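Local coordinates for C-type lectin domain family 4, member b1 (Mus musculus, PDB 6LKR), which binds calcium and probably carbohydrate through its C-type lectin domain, and may regulate immune reactivity and dendritic-cell maturation, at residues A[33-38]-A[127-132]; A[99-104]-A[116-121]. One frame throughout, in Å; residues are numbered along the deposited sequence.

Overall arrangement
Contacts 1 and 2 sit about 19 Å apart between centres, with nearest atoms about 8 Å apart, so they do not touch, yet both reach the same mixed sheet of the C-type lectin domain. Contact 1 ties helix 28-37 to strand 126-132, the last strand of the chain; contact 2 joins the two arms of the hairpin 103-109/113-119, and strand 113-119 directly precedes strand 126-132. Each carries one disulfide, but the surroundings differ. Contact 1 is a buried contact, small in area and dominated by sulfur and methyl packing. Contact 2, more than twice as large, is partly buried and adds backbone pairing and a hydrated calcium site.

Contact 1 (A[33-38]-A[127-132]); sequences ENCSRM and SVCQMK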
loop_
_atom_site.group_PDB
_atom_site.type_symbol
_atom_site.label_atom_id
_atom_site.label_comp_id
_atom_site.label_asym_id
_atom_site.label_seq_id
_atom_site.Cartn_x
_atom_site.Cartn_y
_atom_site.Cartn_z
ATOM N N GLU A 33 -6.949 -5.103 16.909
ATOM C CA GLU A 33 -6.138 -4.942 18.148
ATOM C C GLU A 33 -5.178 -6.134 18.277
ATOM O O GLU A 33 -3.989 -5.900 18.542
ATOM C CB GLU A 33 -7.044 -4.818 19.373
ATOM C CG GLU A 33 -6.281 -4.643 20.676
ATOM C CD GLU A 33 -7.182 -4.532 21.894
ATOM O OE1 GLU A 33 -7.949 -5.492 22.163
ATOM O OE2 GLU A 33 -7.125 -3.485 22.561
ATOM N N ASN A 34 -5.666 -7.358 18.074
ATOM C CA ASN A 34 -4.828 -8.586 18.150
ATOM C C ASN A 34 -3.704 -8.503 17.113
ATOM O O ASN A 34 -2.539 -8.754 17.490
ATOM C CB ASN A 34 -5.644 -9.866 17.981
ATOM C CG ASN A 34 -4.791 -11.118 18.058
ATOM O OD1 ASN A 34 -4.066 -11.322 19.037
ATOM N ND2 ASN A 34 -4.843 -11.942 17.020
ATOM N N CYS A 35 -4.011 -8.153 15.861
ATOM C CA CYS A 35 -2.973 -7.978 14.814
ATOM C C CYS A 35 -1.957 -6.934 15.302
ATOM O O CYS A 35 -0.764 -7.226 15.233
ATOM C CB CYS A 35 -3.555 -7.601 13.452
ATOM S SG CYS A 35 -4.602 -8.863 12.676
ATOM N N SER A 36 -2.391 -5.788 15.850
ATOM C CA SER A 36 -1.475 -4.693 16.279
ATOM C C SER A 36 -0.544 -5.184 17.392
ATOM O O SER A 36 0.612 -4.750 17.420
ATOM C CB SER A 36 -2.226 -3.461 16.712
ATOM O OG SER A 36 -3.282 -3.180 15.810
ATOM N N ARG A 37 -1.040 -6.063 18.273
ATOM C CA ARG A 37 -0.252 -6.628 19.407
ATOM C C ARG A 37 0.896 -7.498 18.871
ATOM O O ARG A 37 1.867 -7.707 19.627
ATOM C CB ARG A 37 -1.122 -7.463 20.354
ATOM C CG ARG A 37 -2.320 -6.737 20.950
ATOM C CD ARG A 37 -2.017 -5.430 21.663
ATOM N NE ARG A 37 -0.958 -4.645 21.046
ATOM C CZ ARG A 37 -0.868 -3.320 21.112
ATOM N NH1 ARG A 37 0.142 -2.699 20.527
ATOM N NH2 ARG A 37 -1.790 -2.623 21.751
ATOM N N MET A 38 0.792 -7.982 17.624
ATOM C CA MET A 38 1.857 -8.784 16.951
ATOM C C MET A 38 2.749 -7.899 16.074
ATOM O O MET A 38 3.667 -8.448 15.434
ATOM C CB MET A 38 1.228 -9.880 16.095
ATOM C CG MET A 38 0.572 -10.924 16.943
ATOM S SD MET A 38 -0.012 -12.336 16.004
ATOM C CE MET A 38 -1.344 -11.571 15.086
ATOM N N SER A 127 -10.050 -13.915 11.525
ATOM C CA SER A 127 -9.301 -12.790 10.929
ATOM C C SER A 127 -8.004 -13.311 10.333
ATOM O O SER A 127 -7.663 -14.480 10.575
ATOM C CB SER A 127 -9.062 -11.712 11.959
ATOM O OG SER A 127 -8.473 -12.258 13.129
ATOM N N VAL A 128 -7.337 -12.453 9.565
ATOM C CA VAL A 128 -5.993 -12.713 8.968
ATOM C C VAL A 128 -5.159 -11.441 9.135
ATOM O O VAL A 128 -5.697 -10.353 8.839
ATOM C CB VAL A 128 -6.072 -13.116 7.482
ATOM C CG1 VAL A 128 -4.904 -14.010 7.095
ATOM C CG2 VAL A 128 -7.389 -13.779 7.120
ATOM N N CYS A 129 -3.928 -11.579 9.606
ATOM C CA CYS A 129 -2.996 -10.462 9.877
ATOM C C CYS A 129 -1.870 -10.493 8.853
ATOM O O CYS A 129 -1.550 -11.580 8.320
ATOM C CB CYS A 129 -2.384 -10.539 11.271
ATOM S SG CYS A 129 -3.581 -10.653 12.627
ATOM N N GLN A 130 -1.266 -9.337 8.620
ATOM C CA GLN A 130 -0.080 -9.221 7.751
ATOM C C GLN A 130 0.880 -8.232 8.398
ATOM O O GLN A 130 0.415 -7.311 9.104
ATOM C CB GLN A 130 -0.481 -8.818 6.326
ATOM C CG GLN A 130 -0.599 -7.326 6.098
ATOM C CD GLN A 130 -0.916 -6.989 4.659
ATOM O OE1 GLN A 130 -1.834 -7.543 4.069
ATOM N NE2 GLN A 130 -0.150 -6.075 4.087
ATOM N N MET A 131 2.169 -8.436 8.156
ATOM C CA MET A 131 3.227 -7.452 8.479
ATOM C C MET A 131 4.252 -7.471 7.347
ATOM O O MET A 131 4.250 -8.434 6.562
ATOM C CB MET A 131 3.904 -7.808 9.804
ATOM C CG MET A 131 4.550 -9.172 9.805
ATOM S SD MET A 131 5.585 -9.442 11.276
ATOM C CE MET A 131 4.369 -9.277 12.572
ATOM N N LYS A 132 5.086 -6.440 7.273
ATOM C CA LYS A 132 6.239 -6.393 6.344
ATOM C C LYS A 132 7.246 -7.465 6.768
ATOM O O LYS A 132 7.370 -7.709 7.981
ATOM C CB LYS A 132 6.828 -4.981 6.321
ATOM C CG LYS A 132 5.912 -3.938 5.696
ATOM C CD LYS A 132 6.248 -2.518 6.093
ATOM C CE LYS A 132 5.176 -1.525 5.701
ATOM N NZ LYS A 132 5.431 -0.948 4.359
HETATM O O HOH W 1 -6.658 -10.859 14.837
#
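Cys35 on helix 28-37 and Cys129 on strand 126-132 point their CB atoms at one another, and Cys35 SG is bonded to Cys129 SG at 2.1 Å. In both residues SG lies anti to the carbonyl carbon, beside the backbone N (chi1 -65° and -54°); the torsion about the S-S bond is -77°. Met38, three residues on from Cys35, approaches the same bridge: its chain, extended at chi2 and bent at chi3, sets the CE methyl 3.4 Å from Cys129 SG. Met131 reaches in the reverse direction, its CG in the crowded position between backbone N and carbonyl carbon, and its bent end brings CE to 3.1 Å from Met38 O, a close approach of a methyl to a carbonyl oxygen. This helix-to-last-strand disulfide is the long-range bridge of the C-type lectin fold. No direct hydrogen bond crosses between the segments; at the other end water 1 links them, accepting from Asn34 ND2 at 3.0 Å and lying 2.9 Å from Ser127 OG. Leu42 of strand 41-42 packs on Cys35 and Ser127, while strand 15-18 supplies Leu18 against Met38 and Cys16 against Met131.

Contact 2 (A[99-104]-A[116-121]); sequences DNEKCV and WNDISC. With CA (calcium ion), chain D.
Backbone pairing and a disulfide make up the dense part of this contact. Cys103 and Ile119 form an antiparallel hydrogen-bonded pair: Ile119 N gives a nearly straight bond to Cys103 O at 2.8 Å (165° at the hydrogen), while Cys103 N reaches Ile119 O at 3.2 Å, almost along the C=O axis. Cys103 SG also bonds to SG of Cys121, two residues beyond Ile119, at 2.0 Å, with an S-S torsion of 100°. Val104 crosses Trp116 obliquely, Val104 CG1 lying 3.8 Å from Trp116 CB. The ion's protein ligands are closely gathered too: Glu101, extended beyond CG, brings OE2 to calcium at 2.5 Å, Asp118 supplies OD1 at 2.3 Å and its backbone O, and the side chain of Asn117 adds another ligand. Asp118 OD2 instead forms a salt bridge with Arg74, which probably steadies the carboxylate. Water lines the looser parts. Waters 4 and 5 bind the ion; waters 3 and 4 donate to Glu101 OE1; water 2 accepts from Lys102 N and Cys121 N by the disulfide. With Glu95 and Ser97 completing the protein ligands, this is the calcium site of a C-type lectin carbohydrate-recognition domain, where Asn117 and Asp118 belong to the family's WND motif.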
loop_
_atom_site.group_PDB
_atom_site.type_symbol
_atom_site.label_atom_id
_atom_site.label_comp_id
_atom_site.label_asym_id
_atom_site.label_seq_id
_atom_site.Cartn_x
_atom_site.Cartn_y
_atom_site.Cartn_z
ATOM N N ASP A 99 -25.126 0.573 3.946
ATOM C CA ASP A 99 -24.349 1.662 4.585
ATOM C C ASP A 99 -24.259 1.445 6.101
ATOM O O ASP A 99 -23.400 2.088 6.695
ATOM C CB ASP A 99 -24.898 3.048 4.266
ATOM C CG ASP A 99 -23.836 4.122 4.413
ATOM O OD1 ASP A 99 -22.702 3.886 3.948
ATOM O OD2 ASP A 99 -24.143 5.183 5.009
ATOM N N ASN A 100 -25.077 0.572 6.699
ATOM C CA ASN A 100 -24.979 0.283 8.157
ATOM C C ASN A 100 -23.877 -0.753 8.419
ATOM O O ASN A 100 -23.510 -0.913 9.590
ATOM C CB ASN A 100 -26.318 -0.129 8.773
ATOM C CG ASN A 100 -26.924 0.972 9.616
ATOM O OD1 ASN A 100 -26.205 1.791 10.188
ATOM N ND2 ASN A 100 -28.245 1.010 9.696
ATOM N N GLU A 101 -23.364 -1.405 7.376
ATOM C CA GLU A 101 -22.280 -2.416 7.488
ATOM C C GLU A 101 -20.950 -1.732 7.160
ATOM O O GLU A 101 -20.719 -1.428 5.966
ATOM C CB GLU A 101 -22.577 -3.598 6.572
ATOM C CG GLU A 101 -23.829 -4.350 6.977
ATOM C CD GLU A 101 -24.155 -5.550 6.113
ATOM O OE1 GLU A 101 -24.661 -6.535 6.665
ATOM O OE2 GLU A 101 -23.902 -5.504 4.893
ATOM N N LYS A 102 -20.112 -1.496 8.175
ATOM C CA LYS A 102 -18.912 -0.621 8.050
ATOM C C LYS A 102 -17.607 -1.431 7.996
ATOM O O LYS A 102 -16.567 -0.826 7.706
ATOM C CB LYS A 102 -18.897 0.391 9.198
ATOM C CG LYS A 102 -20.080 1.351 9.219
ATOM C CD LYS A 102 -20.180 2.196 7.971
ATOM C CE LYS A 102 -21.139 3.357 8.103
ATOM N NZ LYS A 102 -21.460 3.948 6.781
ATOM N N CYS A 103 -17.651 -2.740 8.238
ATOM C CA CYS A 103 -16.460 -3.624 8.247
ATOM C C CYS A 103 -16.626 -4.693 7.171
ATOM O O CYS A 103 -17.738 -4.831 6.620
ATOM C CB CYS A 103 -16.230 -4.236 9.624
ATOM S SG CYS A 103 -15.715 -3.002 10.845
ATOM N N VAL A 104 -15.535 -5.371 6.832
ATOM C CA VAL A 104 -15.465 -6.229 5.618
ATOM C C VAL A 104 -14.889 -7.585 6.003
ATOM O O VAL A 104 -13.874 -7.635 6.725
ATOM C CB VAL A 104 -14.665 -5.555 4.489
ATOM C CG1 VAL A 104 -14.606 -6.410 3.231
ATOM C CG2 VAL A 104 -15.250 -4.194 4.158
ATOM N N TRP A 116 -15.444 -10.568 -0.975
ATOM C CA TRP A 116 -15.639 -9.679 0.191
ATOM C C TRP A 116 -17.132 -9.409 0.407
ATOM O O TRP A 116 -17.895 -9.338 -0.580
ATOM C CB TRP A 116 -14.909 -8.354 0.019
ATOM C CG TRP A 116 -13.446 -8.429 -0.271
ATOM C CD1 TRP A 116 -12.589 -9.486 -0.143
ATOM C CD2 TRP A 116 -12.663 -7.328 -0.749
ATOM N NE1 TRP A 116 -11.324 -9.108 -0.515
ATOM C CE2 TRP A 116 -11.339 -7.790 -0.885
ATOM C CE3 TRP A 116 -12.959 -5.994 -1.052
ATOM C CZ2 TRP A 116 -10.314 -6.958 -1.328
ATOM C CZ3 TRP A 116 -11.945 -5.179 -1.498
ATOM C CH2 TRP A 116 -10.642 -5.655 -1.627
ATOM N N ASN A 117 -17.486 -9.176 1.663
ATOM C CA ASN A 117 -18.855 -8.854 2.126
ATOM C C ASN A 117 -18.724 -7.758 3.178
ATOM O O ASN A 117 -17.902 -7.933 4.107
ATOM C CB ASN A 117 -19.527 -10.112 2.676
ATOM C CG ASN A 117 -20.896 -9.868 3.271
ATOM O OD1 ASN A 117 -21.651 -9.023 2.796
ATOM N ND2 ASN A 117 -21.240 -10.638 4.289
ATOM N N ASP A 118 -19.494 -6.678 3.055
ATOM C CA ASP A 118 -19.636 -5.707 4.168
ATOM C C ASP A 118 -20.526 -6.368 5.227
ATOM O O ASP A 118 -21.506 -7.044 4.862
ATOM C CB ASP A 118 -20.096 -4.328 3.690
ATOM C CG ASP A 118 -21.464 -4.302 3.026
ATOM O OD1 ASP A 118 -21.908 -5.369 2.513
ATOM O OD2 ASP A 118 -22.065 -3.222 3.019
ATOM N N ILE A 119 -20.129 -6.286 6.495
ATOM C CA ILE A 119 -20.928 -6.820 7.636
ATOM C C ILE A 119 -20.800 -5.845 8.799
ATOM O O ILE A 119 -19.931 -4.966 8.744
ATOM C CB ILE A 119 -20.503 -8.236 8.067
ATOM C CG1 ILE A 119 -19.062 -8.278 8.583
ATOM C CG2 ILE A 119 -20.739 -9.249 6.959
ATOM C CD1 ILE A 119 -18.792 -9.498 9.444
ATOM N N SER A 120 -21.624 -6.036 9.823
ATOM C CA SER A 120 -21.552 -5.269 11.089
ATOM C C SER A 120 -20.188 -5.515 11.748
ATOM O O SER A 120 -19.772 -6.675 11.861
ATOM C CB SER A 120 -22.686 -5.632 12.016
ATOM O OG SER A 120 -22.313 -5.392 13.363
ATOM N N CYS A 121 -19.541 -4.446 12.196
ATOM C CA CYS A 121 -18.224 -4.474 12.874
ATOM C C CYS A 121 -18.313 -5.251 14.195
ATOM O O CYS A 121 -17.273 -5.759 14.645
ATOM C CB CYS A 121 -17.743 -3.049 13.085
ATOM S SG CYS A 121 -17.460 -2.198 11.509
HETATM CA CA CA D . -23.203 -7.120 3.196
HETATM O O HOH W 2 -20.860 -1.790 11.047
HETATM O O HOH W 3 -24.008 -7.496 9.261
HETATM O O HOH W 4 -24.239 -8.526 4.699
HETATM O O HOH W 5 -24.846 -9.053 2.503
#